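Nucleoporin NUP159 (Saccharomyces cerevisiae, PDB 1XIP) is a component of the nuclear pore complex whose N-terminal beta-propeller domain functions in mRNA export by tethering the helicase Dbp5 to the pore. Local coordinates at residues L209-I221 and D226-T238. Residues are numbered along the deposited sequence; the frame is centred on the assembly and turned at random.
Sequences LPVEEYSPLSVTI and DFLAVFGNVISET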
loop_
_atom_site.group_PDB
_atom_site.type_symbol
_atom_site.label_atom_id
_atom_site.label_comp_id
_atom_site.label_asym_id
_atom_site.label_seq_id
_atom_site.Cartn_x
_atom_site.Cartn_y
_atom_site.Cartn_z
ATOM N N LEU A 209 17.719 16.004 12.254
ATOM C CA LEU A 209 18.066 14.772 11.519
ATOM C C LEU A 209 18.388 15.080 10.066
ATOM O O LEU A 209 17.519 15.554 9.333
ATOM C CB LEU A 209 16.916 13.762 11.554
ATOM C CG LEU A 209 16.184 13.452 12.860
ATOM C CD1 LEU A 209 14.760 13.020 12.571
ATOM C CD2 LEU A 209 16.917 12.399 13.669
ATOM N N PRO A 210 19.628 14.817 9.641
ATOM C CA PRO A 210 20.061 15.159 8.274
ATOM C C PRO A 210 19.207 14.471 7.201
ATOM O O PRO A 210 18.803 13.317 7.388
ATOM C CB PRO A 210 21.512 14.659 8.220
ATOM C CG PRO A 210 21.657 13.718 9.383
ATOM C CD PRO A 210 20.703 14.179 10.428
ATOM N N VAL A 211 18.928 15.178 6.107
ATOM C CA VAL A 211 18.124 14.648 5.006
ATOM C C VAL A 211 18.681 13.336 4.447
ATOM O O VAL A 211 17.916 12.443 4.037
ATOM C CB VAL A 211 17.998 15.681 3.862
ATOM C CG1 VAL A 211 17.735 14.999 2.513
ATOM C CG2 VAL A 211 16.893 16.669 4.161
ATOM N N GLU A 212 20.005 13.226 4.437
ATOM C CA GLU A 212 20.695 12.057 3.894
ATOM C C GLU A 212 20.480 10.781 4.738
ATOM O O GLU A 212 20.418 9.677 4.204
ATOM C CB GLU A 212 22.188 12.371 3.722
ATOM C CG GLU A 212 22.476 13.608 2.855
ATOM C CD GLU A 212 22.594 14.919 3.646
ATOM O OE1 GLU A 212 22.125 14.990 4.808
ATOM O OE2 GLU A 212 23.161 15.896 3.096
ATOM N N GLU A 213 20.356 10.950 6.050
ATOM C CA GLU A 213 20.098 9.844 6.968
ATOM C C GLU A 213 18.607 9.542 7.045
ATOM O O GLU A 213 18.204 8.382 7.095
ATOM C CB GLU A 213 20.619 10.187 8.369
ATOM C CG GLU A 213 21.778 9.328 8.860
ATOM C CD GLU A 213 22.492 9.920 10.086
ATOM O OE1 GLU A 213 21.795 10.396 11.029
ATOM O OE2 GLU A 213 23.751 9.900 10.117
ATOM N N TYR A 214 17.799 10.601 7.085
ATOM C CA TYR A 214 16.339 10.490 7.180
ATOM C C TYR A 214 15.680 11.163 6.004
ATOM O O TYR A 214 15.254 12.307 6.071
ATOM C CB TYR A 214 15.840 11.019 8.530
ATOM C CG TYR A 214 16.381 10.163 9.625
ATOM C CD1 TYR A 214 15.768 8.963 9.953
ATOM C CD2 TYR A 214 17.565 10.493 10.265
ATOM C CE1 TYR A 214 16.282 8.141 10.921
ATOM C CE2 TYR A 214 18.096 9.677 11.239
ATOM C CZ TYR A 214 17.445 8.497 11.563
ATOM O OH TYR A 214 17.959 7.667 12.535
ATOM N N SER A 215 15.650 10.429 4.907
ATOM C CA SER A 215 15.090 10.890 3.661
ATOM C C SER A 215 13.581 10.772 3.697
ATOM O O SER A 215 13.035 9.958 4.449
ATOM C CB SER A 215 15.627 10.035 2.524
ATOM O OG SER A 215 16.323 10.832 1.592
ATOM N N PRO A 216 12.899 11.568 2.879
ATOM C CA PRO A 216 11.440 11.489 2.794
ATOM C C PRO A 216 11.064 10.207 2.060
ATOM O O PRO A 216 11.485 10.033 0.912
ATOM C CB PRO A 216 11.072 12.725 1.970
ATOM C CG PRO A 216 12.291 13.005 1.127
ATOM C CD PRO A 216 13.460 12.587 1.966
ATOM N N LEU A 217 10.327 9.308 2.720
ATOM C CA LEU A 217 10.044 7.993 2.138
ATOM C C LEU A 217 8.561 7.792 1.799
ATOM O O LEU A 217 8.238 7.207 0.766
ATOM C CB LEU A 217 10.566 6.856 3.028
ATOM C CG LEU A 217 12.069 6.738 3.406
ATOM C CD1 LEU A 217 12.314 5.601 4.363
ATOM C CD2 LEU A 217 12.942 6.556 2.209
ATOM N N SER A 218 7.658 8.298 2.640
ATOM C CA SER A 218 6.272 7.877 2.537
ATOM C C SER A 218 5.230 8.783 3.237
ATOM O O SER A 218 5.455 9.231 4.351
ATOM C CB SER A 218 6.159 6.446 3.059
ATOM O OG SER A 218 4.854 6.212 3.539
ATOM N N VAL A 219 4.103 9.044 2.565
ATOM C CA VAL A 219 2.905 9.589 3.223
ATOM C C VAL A 219 1.726 8.657 3.103
ATOM O O VAL A 219 1.601 7.920 2.120
ATOM C CB VAL A 219 2.347 10.910 2.633
ATOM C CG1 VAL A 219 2.224 11.951 3.730
ATOM C CG2 VAL A 219 3.093 11.389 1.396
ATOM N N THR A 220 0.839 8.745 4.092
ATOM C CA THR A 220 -0.427 8.050 4.073
ATOM C C THR A 220 -1.442 8.937 4.740
ATOM O O THR A 220 -1.205 9.422 5.836
ATOM C CB THR A 220 -0.303 6.735 4.839
ATOM O OG1 THR A 220 0.698 5.930 4.214
ATOM C CG2 THR A 220 -1.559 5.891 4.688
ATOM N N ILE A 221 -2.560 9.166 4.059
ATOM C CA ILE A 221 -3.705 9.847 4.632
ATOM C C ILE A 221 -4.460 8.859 5.504
ATOM O O ILE A 221 -4.939 7.828 5.007
ATOM C CB ILE A 221 -4.626 10.338 3.519
ATOM C CG1 ILE A 221 -3.889 11.317 2.607
ATOM C CG2 ILE A 221 -5.869 10.943 4.106
ATOM C CD1 ILE A 221 -4.659 11.729 1.365
ATOM N N ASP A 226 -5.191 13.635 9.792
ATOM C CA ASP A 226 -3.981 12.880 10.124
ATOM C C ASP A 226 -3.198 12.410 8.903
ATOM O O ASP A 226 -3.769 12.135 7.844
ATOM C CB ASP A 226 -4.311 11.646 10.967
ATOM C CG ASP A 226 -5.376 11.905 12.019
ATOM O OD1 ASP A 226 -5.726 13.091 12.282
ATOM O OD2 ASP A 226 -5.927 10.952 12.633
ATOM N N PHE A 227 -1.884 12.304 9.069
ATOM C CA PHE A 227 -1.033 11.623 8.110
ATOM C C PHE A 227 -0.019 10.764 8.856
ATOM O O PHE A 227 0.283 10.993 10.031
ATOM C CB PHE A 227 -0.305 12.606 7.184
ATOM C CG PHE A 227 -1.180 13.697 6.625
ATOM C CD1 PHE A 227 -1.845 13.520 5.421
ATOM C CD2 PHE A 227 -1.323 14.915 7.298
ATOM C CE1 PHE A 227 -2.655 14.527 4.892
ATOM C CE2 PHE A 227 -2.143 15.931 6.785
ATOM C CZ PHE A 227 -2.809 15.732 5.578
ATOM N N LEU A 228 0.497 9.762 8.163
ATOM C CA LEU A 228 1.595 8.983 8.674
ATOM C C LEU A 228 2.730 9.155 7.688
ATOM O O LEU A 228 2.561 8.908 6.495
ATOM C CB LEU A 228 1.167 7.523 8.780
ATOM C CG LEU A 228 2.017 6.413 9.404
ATOM C CD1 LEU A 228 2.202 5.313 8.412
ATOM C CD2 LEU A 228 3.335 6.881 9.934
ATOM N N ALA A 229 3.875 9.619 8.185
ATOM C CA ALA A 229 5.055 9.876 7.352
ATOM C C ALA A 229 6.217 9.015 7.785
ATOM O O ALA A 229 6.372 8.725 8.967
ATOM C CB ALA A 229 5.440 11.330 7.431
ATOM N N VAL A 230 7.050 8.618 6.836
ATOM C CA VAL A 230 8.247 7.875 7.186
ATOM C C VAL A 230 9.498 8.484 6.574
ATOM O O VAL A 230 9.486 8.926 5.424
ATOM C CB VAL A 230 8.144 6.383 6.836
ATOM C CG1 VAL A 230 9.336 5.623 7.431
ATOM C CG2 VAL A 230 6.826 5.789 7.344
ATOM N N PHE A 231 10.562 8.526 7.375
ATOM C CA PHE A 231 11.863 9.016 6.956
ATOM C C PHE A 231 12.896 7.953 7.286
ATOM O O PHE A 231 12.797 7.281 8.316
ATOM C CB PHE A 231 12.203 10.324 7.674
ATOM C CG PHE A 231 11.169 11.383 7.503
ATOM C CD1 PHE A 231 11.140 12.166 6.345
ATOM C CD2 PHE A 231 10.198 11.585 8.483
ATOM C CE1 PHE A 231 10.161 13.150 6.157
ATOM C CE2 PHE A 231 9.199 12.560 8.313
ATOM C CZ PHE A 231 9.181 13.355 7.140
ATOM N N GLY A 232 13.883 7.789 6.416
ATOM C CA GLY A 232 14.871 6.750 6.603
ATOM C C GLY A 232 15.915 6.783 5.522
ATOM O O GLY A 232 15.891 7.654 4.653
ATOM N N ASN A 233 16.838 5.830 5.580
ATOM C CA ASN A 233 17.956 5.780 4.653
ATOM C C ASN A 233 17.468 5.561 3.234
ATOM O O ASN A 233 16.415 4.953 3.014
ATOM C CB ASN A 233 18.953 4.697 5.066
ATOM C CG ASN A 233 18.311 3.319 5.187
ATOM O OD1 ASN A 233 17.358 3.124 5.935
ATOM N ND2 ASN A 233 18.843 2.356 4.449
ATOM N N VAL A 234 18.220 6.091 2.273
ATOM C CA VAL A 234 17.880 5.929 0.860
ATOM C C VAL A 234 18.514 4.659 0.318
ATOM O O VAL A 234 19.741 4.464 0.434
ATOM C CB VAL A 234 18.317 7.140 -0.001
ATOM C CG1 VAL A 234 17.092 7.983 -0.386
ATOM C CG2 VAL A 234 19.379 7.982 0.716
ATOM N N ILE A 235 17.684 3.788 -0.260
ATOM C CA ILE A 235 18.179 2.499 -0.741
ATOM C C ILE A 235 18.430 2.423 -2.269
ATOM O O ILE A 235 17.706 3.031 -3.059
ATOM C CB ILE A 235 17.328 1.314 -0.165
ATOM C CG1 ILE A 235 18.131 0.003 -0.188
ATOM C CG2 ILE A 235 15.950 1.201 -0.847
ATOM C CD1 ILE A 235 19.487 0.089 0.534
ATOM N N SER A 236 19.483 1.708 -2.661
ATOM C CA SER A 236 19.894 1.622 -4.069
ATOM C C SER A 236 19.249 0.447 -4.836
ATOM O O SER A 236 19.062 -0.650 -4.289
ATOM C CB SER A 236 21.421 1.545 -4.179
ATOM O OG SER A 236 21.902 0.306 -3.681
ATOM N N GLU A 237 18.946 0.700 -6.111
ATOM C CA GLU A 237 18.357 -0.279 -7.040
ATOM C C GLU A 237 19.002 -1.681 -6.962
ATOM O O GLU A 237 18.301 -2.699 -6.923
ATOM C CB GLU A 237 18.427 0.254 -8.489
ATOM C CG GLU A 237 17.615 1.521 -8.775
ATOM C CD GLU A 237 18.284 2.800 -8.266
ATOM O OE1 GLU A 237 19.443 3.085 -8.668
ATOM O OE2 GLU A 237 17.651 3.527 -7.460
ATOM N N THR A 238 20.336 -1.717 -6.954
ATOM C CA THR A 238 21.079 -2.970 -6.867
ATOM C C THR A 238 22.070 -2.923 -5.713
ATOM O O THR A 238 23.118 -2.265 -5.803
ATOM C CB THR A 238 21.824 -3.284 -8.209
ATOM O OG1 THR A 238 20.876 -3.513 -9.258
ATOM C CG2 THR A 238 22.578 -4.623 -8.127
HETATM O O HOH W 1 3.050 6.618 5.135
#
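Leu217 packs against the backbone of Val230 to Gly232, a tightly packed part of the hairpin of strands 215-221 and 226-232. Its chi1 of -59° swings CG to the Gly232 side, and from there CD1 reaches 3.4 Å from Gly232 N and also touches Val230 CG1. A CB on Gly232 would collide with that methyl, so the glycine suits the fit. Two residues, Leu217 and Ser218, sit opposite the single Val230, a classic beta bulge: Leu217 N donates to Val230 O at 2.9 Å, while Ser218 N reaches the same oxygen only weakly. Cut back to an alanine here, the side chain would probably leave a gap beside Gly232 N and strip Val230 CG1 of its methyl neighbour. The bulge interrupts an antiparallel hairpin, the first two strands of one propeller blade, with 215-221 at the sheet's edge; strand 246-254 flanks 226-232, whose residues Ala229 to Gly232 form an FG repeat built into the sheet.

On the face carrying Pro216 and Phe231, the phenylalanine ring turns an edge to Ser215 O, with CD1 3.6 Å from Pro216 CA; Phe184 of strand 184-190 packs against Phe231. Farther along, Ile221 CG1 lies 4.1 Å from Phe227 CD1, at the ring edge, the two side chains side by side. The other face holds a water that donates to Leu228 O (2.7 Å) and also bonds Thr220 OG1. Packing is looser where the chains leave the sheet: exposed Glu212 and Glu213 point away from 226-238, and Val234 CG2 meets only Glu212 O at 4.0 Å, its CG1 making the one close touch, 3.6 Å from Ser215 OG.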